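Local coordinates for protein BAG family molecular chaperone regulator 2 (Arabidopsis thaliana, PDB 4HWD) that probably acts as a co-chaperone that binds the ATPase domain of HSP70/HSC70 chaperones and regulates programmed cell death and stress responses, at residues Ala20-Leu23 against Ser24-Asp27; Val36-Lys39 against Asn40-Asn43; Asn43-Glu46 against Met47-Gln51; Glu72-Leu75 against His76-Glu80. All coordinates share one frame; numbering follows the deposited sequence.

Contact 1. Residues Ala20-Leu23 against Ser24-Asp27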
loop_
_atom_site.group_PDB
_atom_site.type_symbol
_atom_site.label_atom_id
_atom_site.label_comp_id
_atom_site.label_asym_id
_atom_site.label_seq_id
_atom_site.Cartn_x
_atom_site.Cartn_y
_atom_site.Cartn_z
ATOM N N ALA A 20 -1.866 -3.124 4.374
ATOM C CA ALA A 20 -2.998 -2.377 4.924
ATOM C C ALA A 20 -3.321 -2.898 6.311
ATOM O O ALA A 20 -3.871 -2.182 7.146
ATOM C CB ALA A 20 -4.220 -2.531 4.026
ATOM N N GLY A 21 -2.987 -4.160 6.544
ATOM C CA GLY A 21 -3.240 -4.762 7.835
ATOM C C GLY A 21 -2.294 -4.156 8.848
ATOM O O GLY A 21 -2.689 -3.876 9.978
ATOM N N GLN A 22 -1.039 -3.953 8.450
ATOM C CA GLN A 22 -0.071 -3.362 9.363
ATOM C C GLN A 22 -0.417 -1.893 9.603
ATOM O O GLN A 22 -0.265 -1.393 10.714
ATOM C CB GLN A 22 1.348 -3.484 8.811
ATOM C CG GLN A 22 2.402 -3.007 9.784
ATOM C CD GLN A 22 2.304 -3.719 11.117
ATOM O OE1 GLN A 22 2.342 -4.943 11.177
ATOM N NE2 GLN A 22 2.176 -2.953 12.191
ATOM N N LEU A 23 -0.885 -1.206 8.565
ATOM C CA LEU A 23 -1.278 0.200 8.701
ATOM C C LEU A 23 -2.471 0.320 9.652
ATOM O O LEU A 23 -2.527 1.228 10.477
ATOM C CB LEU A 23 -1.656 0.776 7.340
ATOM C CG LEU A 23 -2.276 2.178 7.291
ATOM C CD1 LEU A 23 -1.269 3.239 7.740
ATOM C CD2 LEU A 23 -2.749 2.447 5.869
ATOM N N SER A 24 -3.419 -0.609 9.537
ATOM C CA SER A 24 -4.607 -0.608 10.392
ATOM C C SER A 24 -4.195 -0.779 11.858
ATOM O O SER A 24 -4.778 -0.161 12.754
ATOM C CB SER A 24 -5.566 -1.729 9.964
ATOM O OG SER A 24 -6.789 -1.674 10.680
ATOM N N ALA A 25 -3.180 -1.608 12.098
ATOM C CA ALA A 25 -2.678 -1.822 13.450
ATOM C C ALA A 25 -2.048 -0.530 13.982
ATOM O O ALA A 25 -2.287 -0.148 15.131
ATOM C CB ALA A 25 -1.656 -2.946 13.464
ATOM N N PHE A 26 -1.239 0.132 13.153
ATOM C CA PHE A 26 -0.603 1.388 13.553
ATOM C C PHE A 26 -1.679 2.438 13.774
ATOM O O PHE A 26 -1.608 3.220 14.713
ATOM C CB PHE A 26 0.365 1.913 12.476
ATOM C CG PHE A 26 1.658 1.149 12.377
ATOM C CD1 PHE A 26 2.136 0.402 13.449
ATOM C CD2 PHE A 26 2.434 1.234 11.224
ATOM C CE1 PHE A 26 3.370 -0.253 13.373
ATOM C CE2 PHE A 26 3.667 0.585 11.140
ATOM C CZ PHE A 26 4.136 -0.158 12.223
ATOM N N ASP A 27 -2.678 2.455 12.900
ATOM C CA ASP A 27 -3.769 3.412 13.018
ATOM C C ASP A 27 -4.483 3.271 14.364
ATOM O O ASP A 27 -4.721 4.263 15.045
ATOM C CB ASP A 27 -4.771 3.228 11.872
ATOM C CG ASP A 27 -5.895 4.256 11.901
ATOM O OD1 ASP A 27 -5.603 5.463 11.754
ATOM O OD2 ASP A 27 -7.072 3.861 12.066
#
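In the first helix of the BAG three-helix bundle, helix 2-31, Gln22 brings its NE2 over one face of the Phe26 ring, one turn further on. The amide nitrogen makes the closest approach: Gln22 NE2 stands 3.2 Å from Phe26 CE1, displaced toward the rim of the ring. The amide is tilted 59° to the ring plane, so this is no flat stack. Gln22 sends CG anti to its own N (chi1 -174°) and then turns at chi2, a bend that carries the amide forward to the ring of Phe26, while its CG lies 4.0 Å from Phe26 CE2. Below the side chains the helix is regular. Phe26 N donates to Gln22 O at 3.0 Å, Asp27 N to Leu23 O at 2.7 Å, and Ser24 N to Ala20 O at 2.9 Å.

Within the antiparallel bundle the two sides of this turn meet different neighbours. Phe26 packs on Asn40, Leu41 and Leu44 of helix 38-57, and Gln22 also touches Leu44. Leu23, the buried residue of the turn, instead meets Leu82 and Leu85 of helix 63-89, and Ala20 rests on Tyr78 of the same helix. Ser24 lies at the surface, its CB 3.3 Å from Ala20 O; its backbone O receives a weak hydrogen bond from Thr28 OG1, which is also hydrogen-bonded to Ala25 O.

Contact 2. Residues Val36-Lys39 against Asn40-Asn43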
loop_
_atom_site.group_PDB
_atom_site.type_symbol
_atom_site.label_atom_id
_atom_site.label_comp_id
_atom_site.label_asym_id
_atom_site.label_seq_id
_atom_site.Cartn_x
_atom_site.Cartn_y
_atom_site.Cartn_z
ATOM N N VAL A 36 3.918 4.635 18.372
ATOM C CA VAL A 36 4.511 3.721 17.395
ATOM C C VAL A 36 5.875 4.272 17.002
ATOM O O VAL A 36 6.033 5.477 16.816
ATOM C CB VAL A 36 3.617 3.586 16.126
ATOM C CG1 VAL A 36 4.407 2.969 14.973
ATOM C CG2 VAL A 36 2.411 2.712 16.439
ATOM N N GLU A 37 6.860 3.389 16.891
ATOM C CA GLU A 37 8.208 3.803 16.528
ATOM C C GLU A 37 8.163 4.494 15.165
ATOM O O GLU A 37 7.574 3.976 14.214
ATOM C CB GLU A 37 9.125 2.577 16.491
ATOM C CG GLU A 37 10.596 2.866 16.738
ATOM C CD GLU A 37 11.388 1.600 17.041
ATOM O OE1 GLU A 37 11.066 0.926 18.045
ATOM O OE2 GLU A 37 12.327 1.276 16.281
ATOM N N GLU A 38 8.778 5.666 15.073
ATOM C CA GLU A 38 8.779 6.416 13.825
ATOM C C GLU A 38 9.385 5.641 12.662
ATOM O O GLU A 38 8.839 5.637 11.560
ATOM C CB GLU A 38 9.522 7.743 14.002
ATOM C CG GLU A 38 9.487 8.615 12.757
ATOM C CD GLU A 38 8.072 8.953 12.315
ATOM O OE1 GLU A 38 7.910 9.467 11.188
ATOM O OE2 GLU A 38 7.123 8.713 13.095
ATOM N N LYS A 39 10.513 4.987 12.907
ATOM C CA LYS A 39 11.173 4.216 11.867
ATOM C C LYS A 39 10.241 3.160 11.270
ATOM O O LYS A 39 10.395 2.788 10.112
ATOM C CB LYS A 39 12.455 3.566 12.415
ATOM C CG LYS A 39 12.258 2.668 13.627
ATOM C CD LYS A 39 11.813 1.269 13.222
ATOM C CE LYS A 39 12.987 0.413 12.754
ATOM N NZ LYS A 39 13.873 0.034 13.893
ATOM N N ASN A 40 9.272 2.687 12.052
ATOM C CA ASN A 40 8.325 1.686 11.558
ATOM C C ASN A 40 7.305 2.314 10.621
ATOM O O ASN A 40 6.853 1.681 9.667
ATOM C CB ASN A 40 7.611 0.988 12.716
ATOM C CG ASN A 40 8.517 0.010 13.442
ATOM O OD1 ASN A 40 9.251 -0.754 12.809
ATOM N ND2 ASN A 40 8.471 0.027 14.771
ATOM N N LEU A 41 6.941 3.558 10.902
ATOM C CA LEU A 41 6.000 4.283 10.051
ATOM C C LEU A 41 6.712 4.520 8.721
ATOM O O LEU A 41 6.110 4.423 7.651
ATOM C CB LEU A 41 5.621 5.620 10.695
ATOM C CG LEU A 41 4.228 5.757 11.324
ATOM C CD1 LEU A 41 3.789 4.452 11.955
ATOM C CD2 LEU A 41 4.250 6.883 12.350
ATOM N N GLU A 42 8.011 4.800 8.807
ATOM C CA GLU A 42 8.841 5.046 7.629
ATOM C C GLU A 42 9.104 3.774 6.841
ATOM O O GLU A 42 9.030 3.780 5.616
ATOM C CB GLU A 42 10.168 5.694 8.042
ATOM C CG GLU A 42 9.987 6.929 8.917
ATOM C CD GLU A 42 11.287 7.656 9.191
ATOM O OE1 GLU A 42 12.298 6.985 9.496
ATOM O OE2 GLU A 42 11.294 8.904 9.106
ATOM N N ASN A 43 9.409 2.682 7.535
ATOM C CA ASN A 43 9.651 1.410 6.857
ATOM C C ASN A 43 8.410 0.987 6.060
ATOM O O ASN A 43 8.518 0.464 4.956
ATOM C CB ASN A 43 10.015 0.318 7.868
ATOM C CG ASN A 43 11.425 0.464 8.398
ATOM O OD1 ASN A 43 12.363 0.710 7.635
ATOM N ND2 ASN A 43 11.589 0.300 9.711
HETATM O O HOH W 1 9.443 10.798 9.499
#
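The carboxamide of Asn40 is touched by both Glu37 and Lys39, its ND2 3.1 Å from Glu37 CB and its OD1 3.3 Å from Lys39 CD. Its plane is turned 33° from the Glu37 carboxylate. Lys39 runs alongside Asn40 in the same direction, starting with CG between its own backbone N and carbonyl carbon (chi1 57°) and bending at each later torsion. This curl brings NZ back to Glu37 OE2, a salt bridge of 3.1 Å met nearly end-on to the carboxylate C-O bond, and sets Lys39 CE beside the amide of Asn43.

The carboxylates of Glu38 and Glu42 are turned 65° against each other. Their like charges are bridged by a water that donates to both Glu38 OE1, at 2.6 Å, and Glu42 OE2, at 2.7 Å, which would ease their repulsion. On the inner side the side chains of Val36 and Leu41 cross at about a right angle, with Val36 CG1 3.4 Å from Leu41 CD1. Both also rest on Phe26 of helix 2-31, and Leu41 reaches Leu82 and Asn89 of helix 63-89.

Glu37 occupies the N-cap position, and its carbonyl starts the helix: Asn40 N bonds to Glu37 O at 3.0 Å, with the donor well above the carbonyl plane, and Leu41 N adds a weak bond to the same oxygen. From Glu42 N to Glu38 O the regular pattern takes over. The contact is thus a helix N-terminus, where the chain enters the second helix of the BAG bundle with Val36 and Leu41 turned into the interior.

Contact 3. Residues Asn43-Glu46 against Met47-Gln51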
loop_
_atom_site.group_PDB
_atom_site.type_symbol
_atom_site.label_atom_id
_atom_site.label_comp_id
_atom_site.label_asym_id
_atom_site.label_seq_id
_atom_site.Cartn_x
_atom_site.Cartn_y
_atom_site.Cartn_z
ATOM N N ASN A 43 9.409 2.682 7.535
ATOM C CA ASN A 43 9.651 1.410 6.857
ATOM C C ASN A 43 8.410 0.987 6.060
ATOM O O ASN A 43 8.518 0.464 4.956
ATOM C CB ASN A 43 10.015 0.318 7.868
ATOM C CG ASN A 43 11.425 0.464 8.398
ATOM O OD1 ASN A 43 12.363 0.710 7.635
ATOM N ND2 ASN A 43 11.589 0.300 9.711
ATOM N N LEU A 44 7.232 1.220 6.639
ATOM C CA LEU A 44 5.960 0.891 5.995
ATOM C C LEU A 44 5.766 1.786 4.768
ATOM O O LEU A 44 5.241 1.350 3.747
ATOM C CB LEU A 44 4.790 1.093 6.976
ATOM C CG LEU A 44 3.414 0.573 6.530
ATOM C CD1 LEU A 44 3.455 -0.955 6.490
ATOM C CD2 LEU A 44 2.321 1.038 7.493
ATOM N N MET A 45 6.200 3.040 4.864
ATOM C CA MET A 45 6.059 3.955 3.741
ATOM C C MET A 45 6.816 3.451 2.517
ATOM O O MET A 45 6.300 3.493 1.410
ATOM C CB MET A 45 6.562 5.352 4.112
ATOM C CG MET A 45 6.423 6.363 2.975
ATOM S SD MET A 45 4.704 6.642 2.560
ATOM C CE MET A 45 4.266 7.944 3.795
ATOM N N GLU A 46 8.041 2.981 2.717
ATOM C CA GLU A 46 8.851 2.466 1.617
ATOM C C GLU A 46 8.240 1.188 1.026
ATOM O O GLU A 46 8.324 0.952 -0.182
ATOM C CB GLU A 46 10.283 2.189 2.102
ATOM C CG GLU A 46 11.249 1.649 1.030
ATOM C CD GLU A 46 11.152 0.145 0.826
ATOM O OE1 GLU A 46 10.729 -0.571 1.765
ATOM O OE2 GLU A 46 11.525 -0.329 -0.267
ATOM N N MET A 47 7.633 0.363 1.869
ATOM C CA MET A 47 7.022 -0.865 1.371
ATOM C C MET A 47 5.821 -0.546 0.485
ATOM O O MET A 47 5.666 -1.130 -0.589
ATOM C CB MET A 47 6.623 -1.775 2.536
ATOM C CG MET A 47 7.824 -2.451 3.204
ATOM S SD MET A 47 7.443 -3.417 4.676
ATOM C CE MET A 47 8.541 -2.689 5.870
ATOM N N LEU A 48 4.987 0.400 0.914
ATOM C CA LEU A 48 3.817 0.788 0.123
ATOM C C LEU A 48 4.278 1.345 -1.221
ATOM O O LEU A 48 3.763 0.957 -2.274
ATOM C CB LEU A 48 2.982 1.849 0.857
ATOM C CG LEU A 48 2.286 1.463 2.168
ATOM C CD1 LEU A 48 1.833 2.714 2.915
ATOM C CD2 LEU A 48 1.106 0.560 1.862
ATOM N N MET A 49 5.249 2.252 -1.181
ATOM C CA MET A 49 5.771 2.864 -2.399
ATOM C C MET A 49 6.446 1.819 -3.276
ATOM O O MET A 49 6.345 1.862 -4.503
ATOM C CB MET A 49 6.769 3.983 -2.055
ATOM C CG MET A 49 6.153 5.202 -1.363
ATOM S SD MET A 49 4.900 6.040 -2.377
ATOM C CE MET A 49 5.927 6.813 -3.674
ATOM N N ASN A 50 7.132 0.872 -2.649
ATOM C CA ASN A 50 7.791 -0.184 -3.411
ATOM C C ASN A 50 6.770 -0.987 -4.219
ATOM O O ASN A 50 7.043 -1.388 -5.346
ATOM C CB ASN A 50 8.538 -1.133 -2.488
ATOM C CG ASN A 50 9.279 -2.204 -3.257
ATOM O OD1 ASN A 50 10.508 -2.227 -3.287
ATOM N ND2 ASN A 50 8.532 -3.091 -3.897
ATOM N N GLN A 51 5.597 -1.231 -3.633
ATOM C CA GLN A 51 4.545 -1.973 -4.322
ATOM C C GLN A 51 3.996 -1.119 -5.451
ATOM O O GLN A 51 3.594 -1.627 -6.491
ATOM C CB GLN A 51 3.409 -2.329 -3.356
ATOM C CG GLN A 51 3.725 -3.429 -2.366
ATOM C CD GLN A 51 4.243 -4.695 -3.044
ATOM O OE1 GLN A 51 3.763 -5.080 -4.112
ATOM N NE2 GLN A 51 5.219 -5.354 -2.416
#
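Four i-to-i+4 backbone hydrogen bonds join Asn43-Glu46 to Met47-Gln51 as an unbroken alpha-helix, from Met47 N to Asn43 O at 3.2 Å through to Asn50 N to Glu46 O at 2.7 Å. Met47 turns back along the helix: CG is anti to its carbonyl carbon (chi1 -74°), and the chain then runs straight until it bends at chi3, placing CE 3.3 Å from Asn43 O and 3.9 Å from Asn43 CB. Glu46 and Asn50 run alongside each other in one direction, with carboxylate and amide planes 70° apart. Glu46 OE2 and Asn50 OD1, two acceptors, approach to 3.7 Å, and no hydrogen bond joins the two groups there. Two apolar pairs are looser, Met45 SD to Met49 CG at 4.4 Å and Leu44 CG to Leu48 CD1 at 4.5 Å.

Leu44 lies between the neighbouring helices, touching Leu82 of helix 63-89 on one and Phe26 of helix 2-31 on the other. Leu48 is also buried against Leu82, and Met45 meets Val79 and Asp83 of helix 63-89; Met47 reaches Leu19 of helix 2-31, and Gln51 touches Ile12, Gln15 and Leu19.

Contact 4. Residues Glu72-Leu75 against His76-Glu80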
loop_
_atom_site.group_PDB
_atom_site.type_symbol
_atom_site.label_atom_id
_atom_site.label_comp_id
_atom_site.label_asym_id
_atom_site.label_seq_id
_atom_site.Cartn_x
_atom_site.Cartn_y
_atom_site.Cartn_z
ATOM N N GLU A 72 -3.578 0.848 -7.408
ATOM C CA GLU A 72 -2.647 1.922 -7.089
ATOM C C GLU A 72 -3.435 3.075 -6.479
ATOM O O GLU A 72 -2.887 3.902 -5.756
ATOM C CB GLU A 72 -1.870 2.379 -8.326
ATOM C CG GLU A 72 -2.666 3.070 -9.400
ATOM C CD GLU A 72 -1.752 3.612 -10.473
ATOM O OE1 GLU A 72 -1.072 2.793 -11.134
ATOM O OE2 GLU A 72 -1.703 4.852 -10.639
ATOM N N GLU A 73 -4.733 3.101 -6.769
ATOM C CA GLU A 73 -5.647 4.098 -6.231
ATOM C C GLU A 73 -5.834 3.806 -4.735
ATOM O O GLU A 73 -5.963 4.721 -3.906
ATOM C CB GLU A 73 -6.985 4.007 -6.963
ATOM C CG GLU A 73 -8.150 4.674 -6.255
ATOM C CD GLU A 73 -9.349 4.869 -7.170
ATOM O OE1 GLU A 73 -10.442 5.213 -6.663
ATOM O OE2 GLU A 73 -9.195 4.691 -8.399
ATOM N N ARG A 74 -5.842 2.516 -4.404
ATOM C CA ARG A 74 -5.981 2.055 -3.026
ATOM C C ARG A 74 -4.689 2.359 -2.286
ATOM O O ARG A 74 -4.707 2.748 -1.119
ATOM C CB ARG A 74 -6.253 0.550 -3.000
ATOM C CG ARG A 74 -5.828 -0.142 -1.719
ATOM C CD ARG A 74 -6.545 -1.472 -1.578
ATOM N NE ARG A 74 -7.972 -1.279 -1.327
ATOM C CZ ARG A 74 -8.919 -2.136 -1.700
ATOM N NH1 ARG A 74 -8.596 -3.252 -2.349
ATOM N NH2 ARG A 74 -10.191 -1.886 -1.419
ATOM N N LEU A 75 -3.573 2.179 -2.987
ATOM C CA LEU A 75 -2.248 2.440 -2.440
ATOM C C LEU A 75 -2.059 3.927 -2.182
ATOM O O LEU A 75 -1.382 4.317 -1.232
ATOM C CB LEU A 75 -1.168 1.954 -3.408
ATOM C CG LEU A 75 -0.732 0.509 -3.236
ATOM C CD1 LEU A 75 0.091 0.068 -4.437
ATOM C CD2 LEU A 75 0.058 0.373 -1.940
ATOM N N HIS A 76 -2.644 4.754 -3.037
ATOM C CA HIS A 76 -2.541 6.192 -2.869
ATOM C C HIS A 76 -3.246 6.557 -1.577
ATOM O O HIS A 76 -2.765 7.388 -0.807
ATOM C CB HIS A 76 -3.203 6.923 -4.041
ATOM C CG HIS A 76 -2.407 6.884 -5.310
ATOM N ND1 HIS A 76 -2.857 7.440 -6.487
ATOM C CD2 HIS A 76 -1.187 6.361 -5.580
ATOM C CE1 HIS A 76 -1.948 7.263 -7.431
ATOM N NE2 HIS A 76 -0.925 6.611 -6.907
ATOM N N LYS A 77 -4.389 5.919 -1.349
ATOM C CA LYS A 77 -5.180 6.154 -0.157
ATOM C C LYS A 77 -4.414 5.762 1.106
ATOM O O LYS A 77 -4.537 6.419 2.140
ATOM C CB LYS A 77 -6.488 5.361 -0.246
ATOM C CG LYS A 77 -7.378 5.462 0.982
ATOM C CD LYS A 77 -8.644 4.626 0.826
ATOM C CE LYS A 77 -9.511 4.693 2.079
ATOM N NZ LYS A 77 -10.812 3.974 1.918
ATOM N N TYR A 78 -3.622 4.695 1.020
ATOM C CA TYR A 78 -2.849 4.222 2.168
ATOM C C TYR A 78 -1.650 5.109 2.480
ATOM O O TYR A 78 -1.338 5.370 3.649
ATOM C CB TYR A 78 -2.363 2.791 1.937
ATOM C CG TYR A 78 -3.460 1.757 1.886
ATOM C CD1 TYR A 78 -4.706 1.996 2.467
ATOM C CD2 TYR A 78 -3.234 0.515 1.294
ATOM C CE1 TYR A 78 -5.705 1.018 2.460
ATOM C CE2 TYR A 78 -4.222 -0.474 1.284
ATOM C CZ TYR A 78 -5.454 -0.220 1.866
ATOM O OH TYR A 78 -6.421 -1.210 1.857
ATOM N N VAL A 79 -0.974 5.559 1.430
ATOM C CA VAL A 79 0.186 6.426 1.578
ATOM C C VAL A 79 -0.240 7.744 2.208
ATOM O O VAL A 79 0.435 8.270 3.096
ATOM C CB VAL A 79 0.834 6.708 0.211
ATOM C CG1 VAL A 79 1.825 7.866 0.330
ATOM C CG2 VAL A 79 1.525 5.450 -0.296
ATOM N N GLU A 80 -1.368 8.273 1.749
ATOM C CA GLU A 80 -1.888 9.531 2.269
ATOM C C GLU A 80 -2.368 9.376 3.718
ATOM O O GLU A 80 -2.215 10.299 4.521
ATOM C CB GLU A 80 -3.016 10.038 1.361
ATOM C CG GLU A 80 -2.558 10.180 -0.096
ATOM C CD GLU A 80 -3.679 10.515 -1.072
ATOM O OE1 GLU A 80 -4.799 9.976 -0.928
ATOM O OE2 GLU A 80 -3.429 11.307 -2.002
#
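Arg74 and Tyr78 form the closely packed part of this turn, while Glu72 and His76 lie more loosely together further round helix 63-89. The aliphatic part of Arg74 runs alongside the phenol in the same direction. Arg74 CG sits 3.4 Å from Tyr78 CE2, and Arg74 CD is 3.4 Å from Tyr78 OH. With CG anti to its backbone N (chi1 155°) and chi2 extended, Arg74 climbs beside the ring before bending at chi3. Its guanidinium ends within 16° of parallel to the ring plane but is not stacked on it; CG and CD make the contact. The Arg74 carbonyl oxygen lies over one face of the Tyr78 ring, toward its rim, and also accepts a 3.1 Å hydrogen bond from Tyr78 N. Leu75, buried between the helices, meets Val16 as well as Leu52 of helix 38-57.

Around Glu72 and His76 the side chains are less closely engaged. They point the same way, but Glu72 OE2 stays 4.0 Å from His76 CE1, with carboxylate and imidazole planes 57° apart. The imidazole is instead met from one face by a backbone oxygen, Glu72 O being 3.0 Å from His76 CD2, and the same oxygen takes the His76 N-H. Lys77 extends fully from the exposed side of the helix.

The arginine methylenes and Val16, Ala20 and Leu23 of helix 2-31 pack on the tyrosine. Glu72 OE2, 4.2 Å from His76 NE2, could favour the protonated imidazole, while the closeness of Asp56 OD2 to Glu72 OE1 could raise the pKa of one of the two acids.

In the fold
All four contacts are local, along a helix, with contact 2 at a helix start; they lie within one BAG domain and together sample each helix of its three-helix bundle. Contact 1 lies on helix 2-31, contacts 2 and 3 follow on helix 38-57 and share Asn43, and contact 4 comes last on helix 63-89. Contact 1 adjoins the other three: Phe26 packs on contacts 2 and 3, and Ala20 CB lies 3.4 Å from Tyr78 OH of contact 4. Contact 3 meets contact 4 through Met45, Leu48 and Met49 against Leu75 and Val79. Contacts 2 and 4 do not touch, their centres about 18 Å apart. Largely apolar packing among these contacts joins the three helices into one elongated unit.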